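Side-chain contacts in 5-cytosine DNA methyltransferase (Entamoeba histolytica, PDB 3QV2), which probably transfers a methyl group from S-adenosyl-L-methionine to carbon 5 of cytosine in DNA or tRNA, as a Dnmt2-type member of the C5-methyltransferase family: residues A[9-14]-A[320-325]; A[37-42]-A[75-80]. All blocks are in the same frame, centred on the assembly; numbering follows the deposited sequence.

Contact 1 (A[9-14]-A[320-325]). With SO4 (sulfate ion), chain D.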
# COMPACT_ATOMS: atom_id res chain seq x y z
N LYS A 9 -24.39 1.86 -13.90
CA LYS A 9 -23.05 1.51 -14.36
C LYS A 9 -22.33 0.68 -13.30
O LYS A 9 -22.64 0.77 -12.11
CB LYS A 9 -22.24 2.75 -14.70
CG LYS A 9 -21.14 2.48 -15.71
CD LYS A 9 -21.73 2.00 -17.03
CE LYS A 9 -20.77 1.09 -17.78
NZ LYS A 9 -20.48 -0.14 -16.99
N GLN A 10 -21.38 -0.14 -13.73
CA GLN A 10 -20.72 -1.08 -12.83
C GLN A 10 -19.20 -0.97 -12.89
O GLN A 10 -18.63 -0.57 -13.91
CB GLN A 10 -21.16 -2.51 -13.16
CG GLN A 10 -20.73 -3.54 -12.14
CD GLN A 10 -21.28 -4.92 -12.45
OE1 GLN A 10 -20.98 -5.89 -11.76
NE2 GLN A 10 -22.10 -5.01 -13.49
N VAL A 11 -18.55 -1.32 -11.79
CA VAL A 11 -17.10 -1.31 -11.71
C VAL A 11 -16.57 -2.73 -11.50
O VAL A 11 -16.70 -3.29 -10.41
CB VAL A 11 -16.59 -0.40 -10.58
CG1 VAL A 11 -15.08 -0.52 -10.44
CG2 VAL A 11 -16.99 1.04 -10.83
N ASN A 12 -15.98 -3.29 -12.54
CA ASN A 12 -15.40 -4.63 -12.47
C ASN A 12 -13.88 -4.56 -12.51
O ASN A 12 -13.30 -4.21 -13.54
CB ASN A 12 -15.94 -5.50 -13.60
CG ASN A 12 -17.45 -5.54 -13.63
OD1 ASN A 12 -18.07 -5.18 -14.64
ND2 ASN A 12 -18.06 -5.95 -12.53
N VAL A 13 -13.24 -4.90 -11.40
CA VAL A 13 -11.81 -4.65 -11.23
C VAL A 13 -10.96 -5.91 -11.30
O VAL A 13 -11.28 -6.93 -10.68
CB VAL A 13 -11.53 -3.96 -9.88
CG1 VAL A 13 -10.06 -3.57 -9.78
CG2 VAL A 13 -12.42 -2.74 -9.70
N ILE A 14 -9.86 -5.83 -12.05
CA ILE A 14 -8.81 -6.84 -11.97
C ILE A 14 -7.74 -6.32 -11.01
O ILE A 14 -7.04 -5.36 -11.32
CB ILE A 14 -8.17 -7.12 -13.33
CG1 ILE A 14 -9.23 -7.48 -14.37
CG2 ILE A 14 -7.15 -8.24 -13.20
CD1 ILE A 14 -8.65 -7.82 -15.73
N TYR A 320 -11.50 10.50 -6.79
CA TYR A 320 -11.16 11.44 -7.85
C TYR A 320 -11.13 10.74 -9.20
O TYR A 320 -11.77 11.19 -10.16
CB TYR A 320 -9.81 12.10 -7.57
CG TYR A 320 -9.34 13.05 -8.65
CD1 TYR A 320 -9.98 14.26 -8.86
CD2 TYR A 320 -8.24 12.73 -9.44
CE1 TYR A 320 -9.56 15.13 -9.85
CE2 TYR A 320 -7.81 13.60 -10.43
CZ TYR A 320 -8.47 14.79 -10.63
OH TYR A 320 -8.04 15.66 -11.61
N LEU A 321 -10.40 9.63 -9.26
CA LEU A 321 -10.29 8.83 -10.48
C LEU A 321 -11.65 8.48 -11.07
O LEU A 321 -11.81 8.44 -12.29
CB LEU A 321 -9.51 7.55 -10.19
CG LEU A 321 -9.47 6.50 -11.31
CD1 LEU A 321 -8.75 7.03 -12.54
CD2 LEU A 321 -8.80 5.22 -10.81
N PHE A 322 -12.63 8.22 -10.21
CA PHE A 322 -13.95 7.78 -10.65
C PHE A 322 -14.99 8.90 -10.65
O PHE A 322 -16.19 8.63 -10.75
CB PHE A 322 -14.45 6.63 -9.78
CG PHE A 322 -13.74 5.32 -10.02
CD1 PHE A 322 -14.18 4.45 -11.00
CD2 PHE A 322 -12.64 4.96 -9.25
CE1 PHE A 322 -13.53 3.25 -11.22
CE2 PHE A 322 -11.99 3.76 -9.47
CZ PHE A 322 -12.44 2.91 -10.45
N ASP A 323 -14.54 10.15 -10.56
CA ASP A 323 -15.48 11.27 -10.46
C ASP A 323 -16.20 11.54 -11.78
O ASP A 323 -17.01 12.46 -11.88
CB ASP A 323 -14.77 12.53 -9.96
CG ASP A 323 -14.01 13.26 -11.04
OD1 ASP A 323 -13.75 12.66 -12.11
OD2 ASP A 323 -13.66 14.44 -10.83
N ASP A 324 -15.90 10.73 -12.80
CA ASP A 324 -16.58 10.84 -14.08
C ASP A 324 -17.80 9.93 -14.13
O ASP A 324 -18.53 9.90 -15.13
CB ASP A 324 -15.62 10.51 -15.23
CG ASP A 324 -15.12 9.08 -15.18
OD1 ASP A 324 -15.02 8.52 -14.06
OD2 ASP A 324 -14.81 8.51 -16.25
N LEU A 325 -18.03 9.19 -13.05
CA LEU A 325 -19.13 8.24 -12.98
C LEU A 325 -20.35 8.79 -12.24
O LEU A 325 -21.36 8.10 -12.10
CB LEU A 325 -18.68 6.93 -12.33
CG LEU A 325 -17.66 6.07 -13.08
CD1 LEU A 325 -17.52 4.71 -12.41
CD2 LEU A 325 -18.04 5.91 -14.54
S SO4 D . -18.43 -1.95 -19.25
O1 SO4 D . -17.53 -3.07 -19.02
O2 SO4 D . -17.91 -0.74 -18.61
O3 SO4 D . -18.54 -1.72 -20.69
O4 SO4 D . -19.74 -2.26 -18.69
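Val11, on strand 11-16, the first strand along the chain in the Rossmann-like methyltransferase sheet, meets Phe322 and Leu325 where the chain turns away from the C-terminal helix 311-321. Phe322 leaves helical geometry and begins a type I beta turn that ends at Leu325, closed by a hydrogen bond from Leu325 N to Phe322 O. Both side chains are thereby presented to the strand. From CB of Val11, which points at the turn, the side chain forks. Val11 CG1, opposite the backbone N (chi1 175°), lies 4.2 Å from Phe322 CE1. Val11 CG2, opposite the carbonyl carbon, is 4.1 Å from the same Phe322 CE1 and alone also reaches Leu325 CD1, at 4.0 Å, bridging ring and leucine. Val11 and Phe322 come from opposite directions, and Val11 CG2 approaches the ring obliquely. The contact is small and wholly apolar, with no hydrogen bond between the segments. Around the turn, Arg178 forms a salt bridge with Asp323 and a hydrogen bond to Leu321 O; separately, the His125 ring stacks on Phe322. Lys9 turns its tip away from the turn to a sulfate, probably from the crystallisation liquor, although its side chain is poorly ordered. Asn12 ND2 hydrogen-bonds Gln10 OE1 at 3.0 Å, the donor standing above the carbonyl plane while the oxygen lies in the Asn12 amide plane.

Contact 2 (A[37-42]-A[75-80]). With SAH (S-adenosyl-L-homocysteine), chain B; SO4 (sulfate ion), chain D.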
# COMPACT_ATOMS: atom_id res chain seq x y z
N THR A 37 -16.97 -5.61 -8.35
CA THR A 37 -16.43 -6.96 -8.24
C THR A 37 -14.91 -6.91 -8.38
O THR A 37 -14.37 -6.03 -9.05
CB THR A 37 -16.99 -7.89 -9.33
OG1 THR A 37 -16.60 -7.41 -10.62
CG2 THR A 37 -18.51 -7.94 -9.25
N PHE A 38 -14.22 -7.85 -7.75
CA PHE A 38 -12.77 -7.87 -7.77
C PHE A 38 -12.21 -9.25 -8.14
O PHE A 38 -12.65 -10.27 -7.61
CB PHE A 38 -12.21 -7.44 -6.41
CG PHE A 38 -12.52 -6.02 -6.05
CD1 PHE A 38 -11.63 -5.00 -6.35
CD2 PHE A 38 -13.71 -5.70 -5.40
CE1 PHE A 38 -11.92 -3.69 -6.01
CE2 PHE A 38 -14.00 -4.39 -5.07
CZ PHE A 38 -13.11 -3.38 -5.37
N ILE A 39 -11.26 -9.26 -9.07
CA ILE A 39 -10.55 -10.49 -9.43
C ILE A 39 -9.06 -10.31 -9.17
O ILE A 39 -8.33 -9.76 -10.00
CB ILE A 39 -10.77 -10.88 -10.91
CG1 ILE A 39 -12.23 -11.24 -11.16
CG2 ILE A 39 -9.88 -12.05 -11.28
CD1 ILE A 39 -13.16 -10.05 -11.26
N PRO A 40 -8.60 -10.77 -8.00
CA PRO A 40 -7.22 -10.60 -7.54
C PRO A 40 -6.23 -11.57 -8.18
O PRO A 40 -6.54 -12.75 -8.33
CB PRO A 40 -7.33 -10.89 -6.04
CG PRO A 40 -8.45 -11.85 -5.94
CD PRO A 40 -9.43 -11.47 -7.01
N PHE A 41 -5.06 -11.06 -8.56
CA PHE A 41 -3.98 -11.89 -9.09
C PHE A 41 -2.73 -11.69 -8.24
O PHE A 41 -2.27 -10.56 -8.06
CB PHE A 41 -3.67 -11.53 -10.54
CG PHE A 41 -4.64 -12.12 -11.54
CD1 PHE A 41 -4.29 -13.24 -12.27
CD2 PHE A 41 -5.87 -11.54 -11.75
CE1 PHE A 41 -5.17 -13.78 -13.19
CE2 PHE A 41 -6.76 -12.07 -12.67
CZ PHE A 41 -6.41 -13.19 -13.39
N ASP A 42 -2.18 -12.78 -7.73
CA ASP A 42 -0.93 -12.72 -6.97
C ASP A 42 -0.38 -14.13 -6.73
O ASP A 42 -1.14 -15.08 -6.54
CB ASP A 42 -1.14 -11.99 -5.64
CG ASP A 42 0.15 -11.48 -5.04
OD1 ASP A 42 1.13 -12.25 -4.97
OD2 ASP A 42 0.20 -10.29 -4.65
N LEU A 75 -12.30 -12.16 -18.40
CA LEU A 75 -12.80 -11.64 -17.14
C LEU A 75 -13.87 -10.57 -17.36
O LEU A 75 -14.67 -10.29 -16.47
CB LEU A 75 -11.66 -11.06 -16.30
CG LEU A 75 -10.91 -12.03 -15.37
CD1 LEU A 75 -10.72 -13.39 -16.03
CD2 LEU A 75 -9.57 -11.44 -14.94
N ASN A 76 -13.88 -9.98 -18.55
CA ASN A 76 -14.85 -8.94 -18.89
C ASN A 76 -14.88 -7.83 -17.84
O ASN A 76 -15.95 -7.42 -17.39
CB ASN A 76 -16.25 -9.53 -19.07
CG ASN A 76 -16.31 -10.51 -20.23
OD1 ASN A 76 -16.83 -11.62 -20.10
ND2 ASN A 76 -15.79 -10.09 -21.38
N CYS A 77 -13.71 -7.35 -17.46
CA CYS A 77 -13.60 -6.27 -16.48
C CYS A 77 -13.36 -4.94 -17.18
O CYS A 77 -12.97 -4.90 -18.34
CB CYS A 77 -12.48 -6.55 -15.48
SG CYS A 77 -12.85 -7.87 -14.30
N ASN A 78 -13.61 -3.85 -16.46
CA ASN A 78 -13.44 -2.51 -17.02
C ASN A 78 -12.55 -1.62 -16.16
O ASN A 78 -12.53 -0.40 -16.35
CB ASN A 78 -14.81 -1.85 -17.22
CG ASN A 78 -15.60 -1.75 -15.93
OD1 ASN A 78 -15.06 -1.89 -14.84
ND2 ASN A 78 -16.90 -1.49 -16.06
N THR A 79 -11.82 -2.22 -15.23
CA THR A 79 -10.98 -1.46 -14.32
C THR A 79 -9.71 -2.22 -13.93
O THR A 79 -9.75 -3.43 -13.70
CB THR A 79 -11.75 -1.07 -13.05
OG1 THR A 79 -12.93 -0.34 -13.40
CG2 THR A 79 -10.88 -0.20 -12.15
N TRP A 80 -8.60 -1.50 -13.85
CA TRP A 80 -7.33 -2.08 -13.42
C TRP A 80 -6.83 -1.40 -12.15
O TRP A 80 -6.56 -0.21 -12.14
CB TRP A 80 -6.27 -1.93 -14.52
CG TRP A 80 -6.38 -2.91 -15.64
CD1 TRP A 80 -7.44 -3.73 -15.92
CD2 TRP A 80 -5.39 -3.19 -16.63
NE1 TRP A 80 -7.17 -4.49 -17.03
CE2 TRP A 80 -5.90 -4.18 -17.49
CE3 TRP A 80 -4.10 -2.69 -16.88
CZ2 TRP A 80 -5.19 -4.68 -18.57
CZ3 TRP A 80 -3.39 -3.19 -17.95
CH2 TRP A 80 -3.94 -4.18 -18.78
N SAH B . -0.95 -3.57 -2.71
CA SAH B . -0.99 -4.91 -2.15
CB SAH B . 0.39 -5.55 -2.17
CG SAH B . 1.38 -5.12 -3.23
SD SAH B . 3.03 -5.84 -3.16
C SAH B . -1.55 -4.85 -0.75
O SAH B . -1.21 -5.72 0.10
OXT SAH B . -2.35 -3.91 -0.42
C5' SAH B . 3.40 -6.61 -4.72
C4' SAH B . 2.82 -7.95 -5.00
O4' SAH B . 3.01 -8.25 -6.34
C3' SAH B . 3.54 -8.97 -4.23
O3' SAH B . 2.70 -9.50 -3.26
C2' SAH B . 3.95 -10.00 -5.15
O2' SAH B . 3.58 -11.24 -4.67
C1' SAH B . 3.24 -9.69 -6.39
N9 SAH B . 3.96 -10.15 -7.54
C8 SAH B . 5.25 -9.99 -7.88
N7 SAH B . 5.44 -10.61 -9.06
C5 SAH B . 4.26 -11.15 -9.45
C6 SAH B . 3.87 -11.89 -10.57
N6 SAH B . 4.82 -12.22 -11.61
N1 SAH B . 2.59 -12.28 -10.66
C2 SAH B . 1.69 -11.99 -9.71
N3 SAH B . 2.04 -11.28 -8.63
C4 SAH B . 3.30 -10.86 -8.48
S SO4 D . -18.43 -1.95 -19.25
O1 SO4 D . -17.53 -3.07 -19.02
O2 SO4 D . -17.91 -0.74 -18.61
O3 SO4 D . -18.54 -1.72 -20.69
O4 SO4 D . -19.74 -2.26 -18.69
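Leu75 CD2 sits between Ile39 and Phe41, two residues whose side chains emerge from the same side of edge strand 36-41, and this is the tight part of the contact. Leu75 CD2 is 3.7 Å from both Ile39 CG2 and Phe41 CE2, meeting the buried phenylalanine at its edge, near the ring plane; CZ is only slightly farther. Ile39 divides its two branches between two partners. CG2, opposite the backbone N, goes to Leu75, whereas CG1 lies beside that nitrogen (chi1 -65°) and the bend at chi2 (77°) carries Ile39 CD1 to within 3.8 Å of Cys77 SG. Here the packing is looser in kind: one pair of atoms between two partly exposed residues, against a leucine methyl with two partners. No hydrogen bond joins the segments. Polar groups lie at the two ends instead. Just past Phe41, the Asp42 carboxylate takes both ribose hydroxyls of S-adenosyl-L-homocysteine, O2' on OD1 at 2.7 Å and O3' on OD2 at 3.0 Å, the acidic ribose grip familiar from class I methyltransferases. Asn78, at the other end, gives ND2 to a sulfate oxygen, O2, at 2.8 Å and a nearly straight 165°. The contact bridges over strand 11-16, which lies between strands 36-41 and 79-82 in the sheet and places Ile14 against Phe41, Leu75 and Cys77; Leu75 follows helix 69-74, while helix 45-55 packs through Tyr51 on Phe38 and Pro40.

Overall arrangement
The two contacts lie about 12 Å apart between centres, on the same side of the chain's centre, and share one mixed sheet. Strand 11-16 lies between the strands of 37-42 and 75-80, so it belongs to contact 1 yet borders both halves of contact 2, for example through Val13 O to Ile39 N. Along the chain, contact 2 falls within the 305 residues that separate the two segments of contact 1, which brings the N-terminal strand against the turn after the final helix. Lys9 and Asn78 bind the same sulfate. Of the two, contact 2 reaches the cofactor pocket, whereas contact 1 brings the two terminal regions of the methyltransferase fold together, away from the annotated sites.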